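Local coordinates for protein terminal oxygenase component of carbazole 1,9a-dioxygenase (Sphingomonas, PDB 3GKQ) that probably catalyses angular dioxygenation of carbazole, passing electrons from a Rieske [2Fe-2S] cluster to a mononuclear nonheme iron(II) site, at residues P46-L51 with T78-V83; L58-G63 with V129-G134; S218-G223 with S371-G376; D274-P279 with N328-D333; R349-E354 with E365-A370. One frame throughout, in Å; residues are numbered along the deposited sequence.

Overall arrangement
Contacts 1, 2 and 3 lie at the surface, while contacts 4 and 5 are buried. Contacts 1 and 2 share the antiparallel sheet of strands 47-51, 54-61 and 64-69, and they touch through backbone pairing of V47 with L58; the first is packing without a hydrogen bond, prolines against a valine and a serine, and the second is a salt bridge to another sheet. The rest belong to the ring-hydroxylase part of the chain. Contacts 3 and 5 both use helix 361-373, the former setting a threonine on a tyrosine ring, the latter enclosing an arginine among acids and aromatics. Contact 4, two phenylalanines, one of them beside the iron, has its centre about 28 Å from that of contact 3.

Contact 1: P46-L51 with T78-V83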
# COMPACT_ATOMS: atom_id res chain seq x y z
N PRO A 46 15.11 -8.78 -26.18
CA PRO A 46 13.78 -8.32 -25.77
C PRO A 46 13.75 -7.41 -24.55
O PRO A 46 14.39 -7.69 -23.54
CB PRO A 46 13.02 -9.63 -25.54
CG PRO A 46 13.63 -10.54 -26.57
CD PRO A 46 15.11 -10.24 -26.42
N VAL A 47 13.00 -6.32 -24.66
CA VAL A 47 12.88 -5.34 -23.58
C VAL A 47 11.41 -5.00 -23.29
O VAL A 47 10.68 -4.55 -24.17
CB VAL A 47 13.60 -4.02 -23.95
CG1 VAL A 47 13.41 -2.99 -22.85
CG2 VAL A 47 15.08 -4.28 -24.18
N PRO A 48 10.96 -5.21 -22.05
CA PRO A 48 9.56 -4.88 -21.73
C PRO A 48 9.38 -3.40 -21.39
O PRO A 48 10.27 -2.78 -20.82
CB PRO A 48 9.26 -5.78 -20.54
CG PRO A 48 10.58 -5.81 -19.82
CD PRO A 48 11.57 -5.99 -20.96
N VAL A 49 8.23 -2.85 -21.76
CA VAL A 49 7.92 -1.46 -21.46
C VAL A 49 6.42 -1.37 -21.17
O VAL A 49 5.67 -2.30 -21.47
CB VAL A 49 8.22 -0.49 -22.64
CG1 VAL A 49 9.72 -0.48 -22.95
CG2 VAL A 49 7.43 -0.91 -23.87
N GLN A 50 6.00 -0.26 -20.59
CA GLN A 50 4.59 -0.06 -20.30
C GLN A 50 4.25 1.39 -20.61
O GLN A 50 4.93 2.30 -20.15
CB GLN A 50 4.26 -0.35 -18.84
CG GLN A 50 2.77 -0.20 -18.50
CD GLN A 50 2.45 -0.53 -17.05
OE1 GLN A 50 2.96 -1.51 -16.50
NE2 GLN A 50 1.60 0.28 -16.43
N LEU A 51 3.21 1.60 -21.42
CA LEU A 51 2.78 2.95 -21.75
C LEU A 51 1.26 2.95 -21.82
O LEU A 51 0.66 2.00 -22.33
CB LEU A 51 3.38 3.43 -23.08
CG LEU A 51 2.80 2.88 -24.38
CD1 LEU A 51 3.31 3.72 -25.55
CD2 LEU A 51 3.19 1.42 -24.54
N THR A 78 2.98 -13.02 -18.02
CA THR A 78 3.76 -11.98 -18.66
C THR A 78 4.95 -12.67 -19.34
O THR A 78 5.78 -13.28 -18.68
CB THR A 78 4.27 -10.96 -17.62
OG1 THR A 78 3.14 -10.31 -17.02
CG2 THR A 78 5.16 -9.92 -18.28
N LEU A 79 5.02 -12.58 -20.67
CA LEU A 79 6.09 -13.23 -21.42
C LEU A 79 7.48 -12.82 -20.95
O LEU A 79 8.35 -13.67 -20.75
CB LEU A 79 5.95 -12.92 -22.91
CG LEU A 79 4.69 -13.45 -23.60
CD1 LEU A 79 4.57 -12.85 -25.00
CD2 LEU A 79 4.75 -14.97 -23.67
N SER A 80 7.68 -11.52 -20.75
CA SER A 80 8.97 -10.99 -20.32
C SER A 80 9.43 -11.43 -18.93
O SER A 80 10.55 -11.10 -18.53
CB SER A 80 8.97 -9.45 -20.40
OG SER A 80 8.06 -8.87 -19.47
N ASP A 81 8.59 -12.15 -18.19
CA ASP A 81 9.01 -12.63 -16.87
C ASP A 81 10.15 -13.64 -17.04
O ASP A 81 10.93 -13.89 -16.12
CB ASP A 81 7.85 -13.29 -16.12
CG ASP A 81 6.94 -12.26 -15.42
OD1 ASP A 81 7.22 -11.05 -15.50
OD2 ASP A 81 5.95 -12.69 -14.78
N LYS A 82 10.24 -14.25 -18.23
CA LYS A 82 11.30 -15.21 -18.54
C LYS A 82 11.36 -15.39 -20.05
O LYS A 82 10.78 -16.33 -20.60
CB LYS A 82 11.05 -16.56 -17.86
CG LYS A 82 12.25 -17.51 -17.99
CD LYS A 82 12.08 -18.78 -17.18
CE LYS A 82 13.38 -19.57 -17.12
NZ LYS A 82 13.94 -19.87 -18.49
N VAL A 83 12.07 -14.49 -20.71
CA VAL A 83 12.20 -14.51 -22.16
C VAL A 83 12.91 -15.76 -22.67
O VAL A 83 14.01 -16.10 -22.23
CB VAL A 83 12.97 -13.27 -22.67
CG1 VAL A 83 13.07 -13.30 -24.19
CG2 VAL A 83 12.26 -12.00 -22.21
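Two prolines and a loop that carries a short 3-10 segment (79-81) make a small van der Waals contact at the surface of the Rieske [2Fe-2S] domain, P46 resting on V83 and P48 on S80. P46 comes just before strand 47-51, an outer strand of a three-stranded antiparallel sheet, and P48 lies within it. Facing them is the 78-83 loop, which follows the cluster ligands C72 and H74 in the chain and leads toward C93 and H96. No hydrogen bond crosses between the segments. P46 and V83 meet at a slant, the ring carbon CG of P46 lying 3.7 Å from CG1 of V83. With CG1 anti to the backbone N (chi1 -179°), this methyl is the one turned to the proline ring, and CG2 touches only CB of P46, at 4.2 Å. OG of S80 is hydrogen-bonded to D70 OD2, so the serine meets the proline only by packing. Within the turn, D81 OD2 is hydrogen-bonded to S340 OG of the second subunit, which places this loop at a subunit boundary. Against P48, CB of S80 lies 3.7 Å from CB of the proline, and OG comes to 3.5 Å from the same carbon.

Contact 2: L58-G63 with V129-G134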
# COMPACT_ATOMS: atom_id res chain seq x y z
N LEU A 58 9.31 -5.39 -26.53
CA LEU A 58 10.03 -4.97 -27.73
C LEU A 58 11.22 -5.89 -28.03
O LEU A 58 11.77 -6.52 -27.14
CB LEU A 58 10.57 -3.55 -27.54
CG LEU A 58 9.63 -2.44 -27.05
CD1 LEU A 58 10.45 -1.18 -26.80
CD2 LEU A 58 8.54 -2.19 -28.07
N ASN A 59 11.59 -5.95 -29.30
CA ASN A 59 12.74 -6.75 -29.72
C ASN A 59 13.19 -6.28 -31.09
O ASN A 59 12.39 -5.78 -31.88
CB ASN A 59 12.41 -8.24 -29.76
CG ASN A 59 13.65 -9.10 -29.96
OD1 ASN A 59 14.75 -8.74 -29.52
ND2 ASN A 59 13.48 -10.26 -30.60
N ARG A 60 14.48 -6.41 -31.34
CA ARG A 60 15.05 -6.01 -32.62
C ARG A 60 15.51 -7.27 -33.34
O ARG A 60 16.38 -8.00 -32.85
CB ARG A 60 16.22 -5.06 -32.38
CG ARG A 60 17.00 -4.67 -33.62
CD ARG A 60 17.85 -3.45 -33.34
NE ARG A 60 17.33 -2.31 -34.08
CZ ARG A 60 17.04 -1.12 -33.55
NH1 ARG A 60 17.22 -0.89 -32.26
NH2 ARG A 60 16.58 -0.17 -34.33
N VAL A 61 14.91 -7.54 -34.49
CA VAL A 61 15.23 -8.71 -35.29
C VAL A 61 15.70 -8.25 -36.67
O VAL A 61 14.95 -7.61 -37.41
CB VAL A 61 14.00 -9.62 -35.46
CG1 VAL A 61 14.38 -10.88 -36.22
CG2 VAL A 61 13.44 -9.98 -34.09
N ASP A 62 16.94 -8.59 -37.00
CA ASP A 62 17.53 -8.18 -38.27
C ASP A 62 17.44 -6.66 -38.39
O ASP A 62 17.01 -6.13 -39.41
CB ASP A 62 16.82 -8.85 -39.45
CG ASP A 62 17.01 -10.35 -39.47
OD1 ASP A 62 18.12 -10.81 -39.11
OD2 ASP A 62 16.06 -11.08 -39.86
N GLY A 63 17.82 -5.98 -37.31
CA GLY A 63 17.81 -4.53 -37.30
C GLY A 63 16.45 -3.85 -37.20
O GLY A 63 16.39 -2.64 -37.03
N VAL A 129 5.38 0.42 -35.21
CA VAL A 129 6.62 1.00 -34.72
C VAL A 129 7.25 1.96 -35.72
O VAL A 129 7.16 1.75 -36.93
CB VAL A 129 7.66 -0.09 -34.39
CG1 VAL A 129 8.93 0.54 -33.85
CG2 VAL A 129 7.08 -1.09 -33.40
N ARG A 130 7.88 3.00 -35.20
CA ARG A 130 8.59 3.99 -36.00
C ARG A 130 9.84 4.30 -35.19
O ARG A 130 9.77 4.48 -33.97
CB ARG A 130 7.78 5.28 -36.18
CG ARG A 130 6.68 5.21 -37.24
CD ARG A 130 7.24 5.00 -38.65
NE ARG A 130 8.12 6.09 -39.07
CZ ARG A 130 7.71 7.27 -39.53
NH1 ARG A 130 6.41 7.54 -39.64
NH2 ARG A 130 8.60 8.19 -39.88
N GLU A 131 10.98 4.35 -35.85
CA GLU A 131 12.23 4.64 -35.16
C GLU A 131 12.88 5.83 -35.83
O GLU A 131 13.32 5.75 -36.97
CB GLU A 131 13.13 3.41 -35.19
CG GLU A 131 14.44 3.55 -34.46
CD GLU A 131 15.09 2.21 -34.21
OE1 GLU A 131 14.83 1.28 -35.00
OE2 GLU A 131 15.86 2.09 -33.24
N GLU A 132 12.93 6.95 -35.12
CA GLU A 132 13.51 8.18 -35.65
C GLU A 132 14.23 8.93 -34.55
O GLU A 132 13.87 8.85 -33.37
CB GLU A 132 12.42 9.09 -36.21
CG GLU A 132 11.48 8.46 -37.24
CD GLU A 132 12.18 8.10 -38.53
OE1 GLU A 132 13.05 8.87 -38.98
OE2 GLU A 132 11.85 7.03 -39.10
N LYS A 133 15.26 9.68 -34.95
CA LYS A 133 16.03 10.50 -34.02
C LYS A 133 16.48 9.77 -32.77
O LYS A 133 16.50 10.35 -31.68
CB LYS A 133 15.21 11.73 -33.63
CG LYS A 133 14.80 12.59 -34.81
CD LYS A 133 16.03 13.05 -35.59
CE LYS A 133 15.66 13.86 -36.81
NZ LYS A 133 16.87 14.27 -37.58
N GLY A 134 16.85 8.51 -32.92
CA GLY A 134 17.32 7.73 -31.78
C GLY A 134 16.24 7.29 -30.81
O GLY A 134 16.54 6.88 -29.70
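The carboxylate of E131 meets the guanidinium of R60 at its edge, with the two planes turned only 25° apart. Another part of the same edge faces G63: NE of R60 donates to the carbonyl O of G63 at 3.1 Å, nearly straight at 167°. The acceptor lies close to the guanidinium plane, but the donor stands above the carbonyl plane of G63, away from the lone pairs. Across the segments, NH2 of R60 donates to OE2 of E131 at 2.6 Å within a salt bridge; the model sets NH2 too near OE1, so the exact seating of the pair is doubtful even though the pairing is clear. The two side chains cross at about a right angle. R60 leaves strand 54-61 with CG anti to the backbone N and bends at chi3 (-111°), which swings the guanidinium round toward both G63 and the glutamate, whereas E131 reaches out extended from strand 129-132. The bridge therefore ties the middle strand of one three-stranded antiparallel sheet to an outer strand of another. V41 O takes NH1 of R60, and S38 OG is hydrogen-bonded to OE2 of E131. Held through NE and NH1, and less surely NH2, the guanidinium is probably restrained from rotating, and opposite charges on two sheets probably neutralise each other at a partly exposed site.

Contact 3: S218-G223 with S371-G376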
# COMPACT_ATOMS: atom_id res chain seq x y z
N SER A 218 -2.96 29.25 -31.49
CA SER A 218 -3.23 27.84 -31.67
C SER A 218 -3.08 27.42 -33.12
O SER A 218 -3.32 28.22 -34.04
CB SER A 218 -4.64 27.49 -31.19
OG SER A 218 -4.75 27.62 -29.78
N VAL A 219 -2.69 26.17 -33.33
CA VAL A 219 -2.51 25.59 -34.65
C VAL A 219 -3.38 24.34 -34.66
O VAL A 219 -3.12 23.40 -33.91
CB VAL A 219 -1.04 25.19 -34.89
CG1 VAL A 219 -0.87 24.63 -36.29
CG2 VAL A 219 -0.15 26.40 -34.69
N THR A 220 -4.41 24.32 -35.50
CA THR A 220 -5.31 23.18 -35.52
C THR A 220 -5.62 22.61 -36.90
O THR A 220 -6.59 21.87 -37.07
CB THR A 220 -6.63 23.54 -34.81
OG1 THR A 220 -7.46 22.38 -34.74
CG2 THR A 220 -7.37 24.64 -35.56
N GLY A 221 -4.80 22.95 -37.90
CA GLY A 221 -5.03 22.44 -39.23
C GLY A 221 -4.80 20.94 -39.33
O GLY A 221 -4.12 20.36 -38.48
N GLU A 222 -5.36 20.31 -40.35
CA GLU A 222 -5.19 18.88 -40.54
C GLU A 222 -3.92 18.60 -41.35
O GLU A 222 -3.48 19.44 -42.14
CB GLU A 222 -6.41 18.29 -41.27
CG GLU A 222 -7.69 18.26 -40.44
CD GLU A 222 -8.15 19.66 -40.02
OE1 GLU A 222 -8.48 20.47 -40.92
OE2 GLU A 222 -8.18 19.94 -38.80
N GLY A 223 -3.32 17.43 -41.13
CA GLY A 223 -2.11 17.07 -41.85
C GLY A 223 -0.81 17.40 -41.14
O GLY A 223 0.24 16.87 -41.51
N SER A 371 -8.40 18.73 -25.48
CA SER A 371 -9.73 18.16 -25.30
C SER A 371 -10.47 18.00 -26.62
O SER A 371 -11.11 16.98 -26.88
CB SER A 371 -10.57 19.06 -24.37
OG SER A 371 -10.11 19.00 -23.03
N GLN A 372 -10.37 19.02 -27.46
CA GLN A 372 -11.04 19.00 -28.74
C GLN A 372 -10.39 18.14 -29.83
O GLN A 372 -11.10 17.50 -30.59
CB GLN A 372 -11.21 20.43 -29.26
CG GLN A 372 -11.71 20.50 -30.69
CD GLN A 372 -12.26 21.86 -31.06
OE1 GLN A 372 -11.70 22.89 -30.69
NE2 GLN A 372 -13.36 21.87 -31.81
N TYR A 373 -9.06 18.12 -29.89
CA TYR A 373 -8.39 17.37 -30.95
C TYR A 373 -7.72 16.03 -30.68
O TYR A 373 -7.23 15.41 -31.62
CB TYR A 373 -7.41 18.31 -31.65
CG TYR A 373 -8.12 19.48 -32.29
CD1 TYR A 373 -8.83 19.32 -33.47
CD2 TYR A 373 -8.16 20.72 -31.65
CE1 TYR A 373 -9.58 20.36 -34.02
CE2 TYR A 373 -8.90 21.77 -32.19
CZ TYR A 373 -9.61 21.59 -33.37
OH TYR A 373 -10.35 22.62 -33.89
N ASN A 374 -7.68 15.58 -29.43
CA ASN A 374 -7.06 14.28 -29.17
C ASN A 374 -7.88 13.24 -29.93
O ASN A 374 -9.08 13.42 -30.14
CB ASN A 374 -7.07 13.97 -27.67
CG ASN A 374 -8.46 13.65 -27.14
OD1 ASN A 374 -8.99 12.57 -27.37
ND2 ASN A 374 -9.06 14.61 -26.44
N ARG A 375 -7.23 12.15 -30.34
CA ARG A 375 -7.90 11.11 -31.11
C ARG A 375 -8.52 9.99 -30.27
O ARG A 375 -8.75 8.89 -30.77
CB ARG A 375 -6.91 10.52 -32.12
CG ARG A 375 -6.38 11.55 -33.12
CD ARG A 375 -5.25 10.95 -33.94
NE ARG A 375 -4.66 11.91 -34.86
CZ ARG A 375 -5.06 12.10 -36.12
NH1 ARG A 375 -6.08 11.39 -36.60
NH2 ARG A 375 -4.44 12.98 -36.89
N GLY A 376 -8.78 10.28 -29.00
CA GLY A 376 -9.39 9.27 -28.14
C GLY A 376 -8.87 9.28 -26.72
O GLY A 376 -7.69 9.57 -26.48
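T220 puts its hydroxyl side over one face of the Y373 ring, and no hydrogen bond joins the two residues. OG1 of T220 does come within 3.0 Å of OH of Y373, but the angle is poor, and the still closer approach of OG1 to the ring carbon is a clash that makes its exact position doubtful. The firmer description is an off-centre CH-pi contact, with CB of T220 4.2 Å from the ring centroid and 29° off the ring normal. On the opposite face lies CG of Q372, 3.4 Å above the plane and displaced toward the rim, so the tyrosine is held between its own neighbour in sequence and the threonine. The Y373 side chain leaves the helix with CG anti to the carbonyl carbon (chi1 -62°), which carries the ring out across the threonine. In the fold, this joins the end of helix 361-373 to the loop leaving strand 216-219, an outer strand of the seven-stranded antiparallel sheet of the Bet v 1-like domain. An alanine in place of Y373 would strip away the ring and would probably leave CB of T220 and CG of Q372 without the surface they pack on. Directly after the helix the chain makes an Asx turn: OD1 of N374 accepts from N of G376 at 2.8 Å, in the carbonyl plane and on a lone pair, while ND2 of N374 is hydrogen-bonded to A370 O.

Contact 4: D274-P279 with N328-D333; sequences DPFPDP and NGFNDD
F276 runs almost fully extended (phi -179°) between cis peptide bonds preceding P275 and P277, and that kinked loop turns its ring toward F330, in the short link between helices 308-328 and 332-346. The rings meet obliquely, with centroids 4.8 Å apart and planes at 57°. CZ of F276 sits over one face of F330, 3.3 Å from CE2, whereas P277 CB covers a face of the F276 ring itself. With CG anti to the backbone N (chi1 -173°), F330 sends its ring toward F276, where it also stacks on H190, a ligand of the iron, its side chain about 4 Å from the metal. Next to it, N331 ND2 is hydrogen-bonded to D334, another ligand, so this link forms part of the second shell. Replacing F330 with an alanine would probably leave H190 without its stacking partner and CZ of F276 without the ring face it rests on. L195 of helix 194-198 touches both phenylalanines, and Q283 of strand 282-289 packs against F276.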
# COMPACT_ATOMS: atom_id res chain seq x y z
N ASP A 274 12.44 26.61 -27.56
CA ASP A 274 13.43 27.06 -28.52
C ASP A 274 13.83 28.53 -28.39
O ASP A 274 12.99 29.42 -28.46
CB ASP A 274 12.88 26.78 -29.92
CG ASP A 274 13.93 26.88 -30.99
OD1 ASP A 274 15.10 26.53 -30.71
OD2 ASP A 274 13.58 27.29 -32.12
N PRO A 275 15.13 28.79 -28.18
CA PRO A 275 16.21 27.80 -28.03
C PRO A 275 16.43 27.50 -26.55
O PRO A 275 16.08 28.31 -25.70
CB PRO A 275 17.40 28.51 -28.66
CG PRO A 275 17.19 29.92 -28.18
CD PRO A 275 15.70 30.14 -28.39
N PHE A 276 17.01 26.35 -26.25
CA PHE A 276 17.25 25.98 -24.86
C PHE A 276 17.96 24.63 -24.82
O PHE A 276 17.69 23.76 -25.65
CB PHE A 276 15.91 25.90 -24.11
CG PHE A 276 16.06 25.85 -22.62
CD1 PHE A 276 16.27 24.63 -21.97
CD2 PHE A 276 16.04 27.02 -21.86
CE1 PHE A 276 16.48 24.59 -20.59
CE2 PHE A 276 16.25 26.99 -20.48
CZ PHE A 276 16.47 25.77 -19.85
N PRO A 277 18.88 24.43 -23.86
CA PRO A 277 19.32 25.34 -22.79
C PRO A 277 20.41 26.32 -23.26
O PRO A 277 21.10 26.93 -22.44
CB PRO A 277 19.85 24.38 -21.74
CG PRO A 277 20.51 23.33 -22.58
CD PRO A 277 19.50 23.10 -23.69
N ASP A 278 20.55 26.45 -24.57
CA ASP A 278 21.54 27.34 -25.15
C ASP A 278 21.01 27.81 -26.49
O ASP A 278 20.22 27.12 -27.13
CB ASP A 278 22.88 26.60 -25.33
CG ASP A 278 23.99 27.51 -25.85
OD1 ASP A 278 24.06 27.74 -27.07
OD2 ASP A 278 24.77 28.00 -25.01
N PRO A 279 21.43 29.01 -26.93
CA PRO A 279 20.97 29.55 -28.22
C PRO A 279 21.23 28.60 -29.39
O PRO A 279 20.61 28.74 -30.45
CB PRO A 279 21.75 30.86 -28.33
CG PRO A 279 21.85 31.30 -26.91
CD PRO A 279 22.21 30.02 -26.19
N ASN A 328 19.58 17.94 -15.93
CA ASN A 328 19.44 17.64 -14.51
C ASN A 328 19.56 18.94 -13.72
O ASN A 328 18.72 19.25 -12.87
CB ASN A 328 20.52 16.66 -14.03
CG ASN A 328 20.44 15.30 -14.73
OD1 ASN A 328 19.40 14.94 -15.28
ND2 ASN A 328 21.52 14.55 -14.68
N GLY A 329 20.61 19.71 -14.01
CA GLY A 329 20.85 20.96 -13.31
C GLY A 329 19.73 21.98 -13.36
O GLY A 329 19.57 22.78 -12.44
N PHE A 330 18.96 21.96 -14.44
CA PHE A 330 17.85 22.89 -14.60
C PHE A 330 16.48 22.23 -14.39
O PHE A 330 15.65 22.75 -13.66
CB PHE A 330 17.89 23.51 -16.00
CG PHE A 330 16.89 24.61 -16.21
CD1 PHE A 330 17.17 25.91 -15.82
CD2 PHE A 330 15.67 24.34 -16.82
CE1 PHE A 330 16.25 26.94 -16.03
CE2 PHE A 330 14.74 25.35 -17.04
CZ PHE A 330 15.03 26.66 -16.64
N ASN A 331 16.26 21.08 -15.02
CA ASN A 331 14.96 20.41 -14.91
C ASN A 331 14.68 19.59 -13.65
O ASN A 331 13.52 19.28 -13.38
CB ASN A 331 14.70 19.55 -16.15
CG ASN A 331 14.49 20.39 -17.40
OD1 ASN A 331 15.24 20.28 -18.36
ND2 ASN A 331 13.47 21.24 -17.38
N ASP A 332 15.71 19.23 -12.89
CA ASP A 332 15.46 18.45 -11.68
C ASP A 332 14.44 19.17 -10.78
O ASP A 332 13.66 18.52 -10.09
CB ASP A 332 16.75 18.20 -10.90
CG ASP A 332 17.58 17.07 -11.49
OD1 ASP A 332 17.11 16.41 -12.45
OD2 ASP A 332 18.70 16.83 -11.00
N ASP A 333 14.45 20.50 -10.82
CA ASP A 333 13.52 21.29 -10.01
C ASP A 333 12.07 21.18 -10.47
O ASP A 333 11.15 21.41 -9.69
CB ASP A 333 13.93 22.77 -10.00
CG ASP A 333 15.20 23.04 -9.20
OD1 ASP A 333 15.32 22.50 -8.08
OD2 ASP A 333 16.06 23.79 -9.67

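Contact 5: R349-E354 with E365-A370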
# COMPACT_ATOMS: atom_id res chain seq x y z
N ARG A 349 -10.24 16.94 -7.94
CA ARG A 349 -10.64 18.14 -7.21
C ARG A 349 -9.86 19.38 -7.67
O ARG A 349 -10.40 20.49 -7.72
CB ARG A 349 -10.43 17.95 -5.71
CG ARG A 349 -11.22 16.77 -5.12
CD ARG A 349 -11.14 16.76 -3.59
NE ARG A 349 -11.70 17.98 -3.02
CZ ARG A 349 -11.76 18.25 -1.72
NH1 ARG A 349 -11.29 17.37 -0.83
NH2 ARG A 349 -12.29 19.39 -1.29
N GLY A 350 -8.59 19.18 -8.00
CA GLY A 350 -7.76 20.29 -8.43
C GLY A 350 -8.28 21.09 -9.60
O GLY A 350 -8.18 22.32 -9.61
N TRP A 351 -8.84 20.42 -10.60
CA TRP A 351 -9.35 21.11 -11.78
C TRP A 351 -10.43 22.12 -11.44
O TRP A 351 -10.62 23.11 -12.16
CB TRP A 351 -9.88 20.11 -12.81
CG TRP A 351 -8.92 19.01 -13.10
CD1 TRP A 351 -9.03 17.70 -12.73
CD2 TRP A 351 -7.66 19.12 -13.78
NE1 TRP A 351 -7.92 17.00 -13.12
CE2 TRP A 351 -7.06 17.84 -13.77
CE3 TRP A 351 -6.98 20.19 -14.39
CZ2 TRP A 351 -5.81 17.60 -14.34
CZ3 TRP A 351 -5.73 19.94 -14.96
CH2 TRP A 351 -5.16 18.66 -14.94
N ARG A 352 -11.14 21.88 -10.34
CA ARG A 352 -12.22 22.78 -9.93
C ARG A 352 -11.78 23.79 -8.87
O ARG A 352 -12.28 24.92 -8.85
CB ARG A 352 -13.38 21.97 -9.33
CG ARG A 352 -13.51 20.55 -9.85
CD ARG A 352 -13.98 20.50 -11.29
NE ARG A 352 -14.03 19.12 -11.78
CZ ARG A 352 -14.64 18.75 -12.90
NH1 ARG A 352 -15.26 19.65 -13.66
NH2 ARG A 352 -14.62 17.47 -13.27
N GLU A 353 -10.86 23.39 -8.01
CA GLU A 353 -10.41 24.26 -6.92
C GLU A 353 -9.21 25.17 -7.18
O GLU A 353 -8.97 26.10 -6.42
CB GLU A 353 -10.12 23.42 -5.68
CG GLU A 353 -11.33 22.71 -5.11
CD GLU A 353 -10.99 21.90 -3.88
OE1 GLU A 353 -10.40 22.47 -2.94
OE2 GLU A 353 -11.31 20.70 -3.85
N GLU A 354 -8.46 24.89 -8.24
CA GLU A 354 -7.30 25.72 -8.57
C GLU A 354 -7.75 27.17 -8.76
O GLU A 354 -8.89 27.42 -9.15
CB GLU A 354 -6.65 25.21 -9.87
CG GLU A 354 -7.51 25.45 -11.12
CD GLU A 354 -7.00 24.73 -12.37
OE1 GLU A 354 -5.96 24.04 -12.30
OE2 GLU A 354 -7.64 24.87 -13.42
N GLU A 365 -5.42 27.16 -22.84
CA GLU A 365 -5.56 26.98 -24.28
C GLU A 365 -5.14 25.56 -24.66
O GLU A 365 -5.70 24.97 -25.58
CB GLU A 365 -4.71 28.00 -25.05
CG GLU A 365 -5.30 29.39 -25.07
CD GLU A 365 -6.71 29.41 -25.64
OE1 GLU A 365 -6.90 28.92 -26.78
OE2 GLU A 365 -7.62 29.91 -24.96
N TRP A 366 -4.15 25.03 -23.96
CA TRP A 366 -3.69 23.67 -24.22
C TRP A 366 -4.77 22.65 -23.84
O TRP A 366 -5.07 21.73 -24.59
CB TRP A 366 -2.39 23.39 -23.46
CG TRP A 366 -2.23 21.96 -23.02
CD1 TRP A 366 -2.34 21.48 -21.74
CD2 TRP A 366 -1.97 20.82 -23.85
NE1 TRP A 366 -2.16 20.11 -21.73
CE2 TRP A 366 -1.93 19.68 -23.00
CE3 TRP A 366 -1.76 20.64 -25.22
CZ2 TRP A 366 -1.70 18.39 -23.49
CZ3 TRP A 366 -1.53 19.36 -25.71
CH2 TRP A 366 -1.50 18.25 -24.84
N ARG A 367 -5.37 22.84 -22.66
CA ARG A 367 -6.41 21.93 -22.20
C ARG A 367 -7.59 21.91 -23.16
O ARG A 367 -8.18 20.86 -23.41
CB ARG A 367 -6.84 22.32 -20.77
CG ARG A 367 -5.63 22.72 -19.93
CD ARG A 367 -5.61 22.22 -18.49
NE ARG A 367 -6.54 22.92 -17.62
CZ ARG A 367 -6.27 23.31 -16.38
NH1 ARG A 367 -5.08 23.08 -15.83
NH2 ARG A 367 -7.20 23.91 -15.66
N ARG A 368 -7.93 23.07 -23.71
CA ARG A 368 -9.05 23.17 -24.66
C ARG A 368 -8.69 22.48 -25.97
O ARG A 368 -9.47 21.69 -26.51
CB ARG A 368 -9.39 24.64 -24.94
CG ARG A 368 -9.94 25.40 -23.74
CD ARG A 368 -10.03 26.90 -24.04
NE ARG A 368 -11.01 27.20 -25.07
CZ ARG A 368 -12.30 27.44 -24.83
NH1 ARG A 368 -12.76 27.43 -23.59
NH2 ARG A 368 -13.13 27.70 -25.84
N LEU A 369 -7.50 22.77 -26.49
CA LEU A 369 -7.04 22.17 -27.74
C LEU A 369 -6.91 20.66 -27.59
O LEU A 369 -7.38 19.89 -28.43
CB LEU A 369 -5.71 22.79 -28.17
CG LEU A 369 -5.07 22.22 -29.46
CD1 LEU A 369 -4.38 23.33 -30.23
CD2 LEU A 369 -4.10 21.12 -29.10
N ALA A 370 -6.27 20.22 -26.50
CA ALA A 370 -6.09 18.80 -26.26
C ALA A 370 -7.44 18.09 -26.16
O ALA A 370 -7.61 16.98 -26.67
CB ALA A 370 -5.29 18.57 -24.99
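R367 of helix 361-373 reaches across to W351 and E354 on the short helix 349-353 and its exit, a buried helix-to-helix join in the C-terminal part of the ring-hydroxylase domain. NH2 of R367 donates to OE2 of E354 at 2.5 Å with an angle of 144°, a very short salt bridge whose donor is less surely placed; guanidinium and carboxylate are nearly coplanar. OE2 also pairs with R14, while OE1 is hydrogen-bonded to Y345 OH and makes a weak, long ion pair with R75 of the third subunit, a residue of the cluster pocket there. On the arginine side, NH1 forms a salt bridge with E179, and W18 adds a cation-pi contact. Both ends of the buried charge pair are therefore met by several partners. Bends at chi2 (-139°) and chi3 (-74°) turn the guanidinium face toward W351, whose indole stands perpendicular to it, edge on: CZ3 of W351 lies 3.3 Å from NH1 of R367.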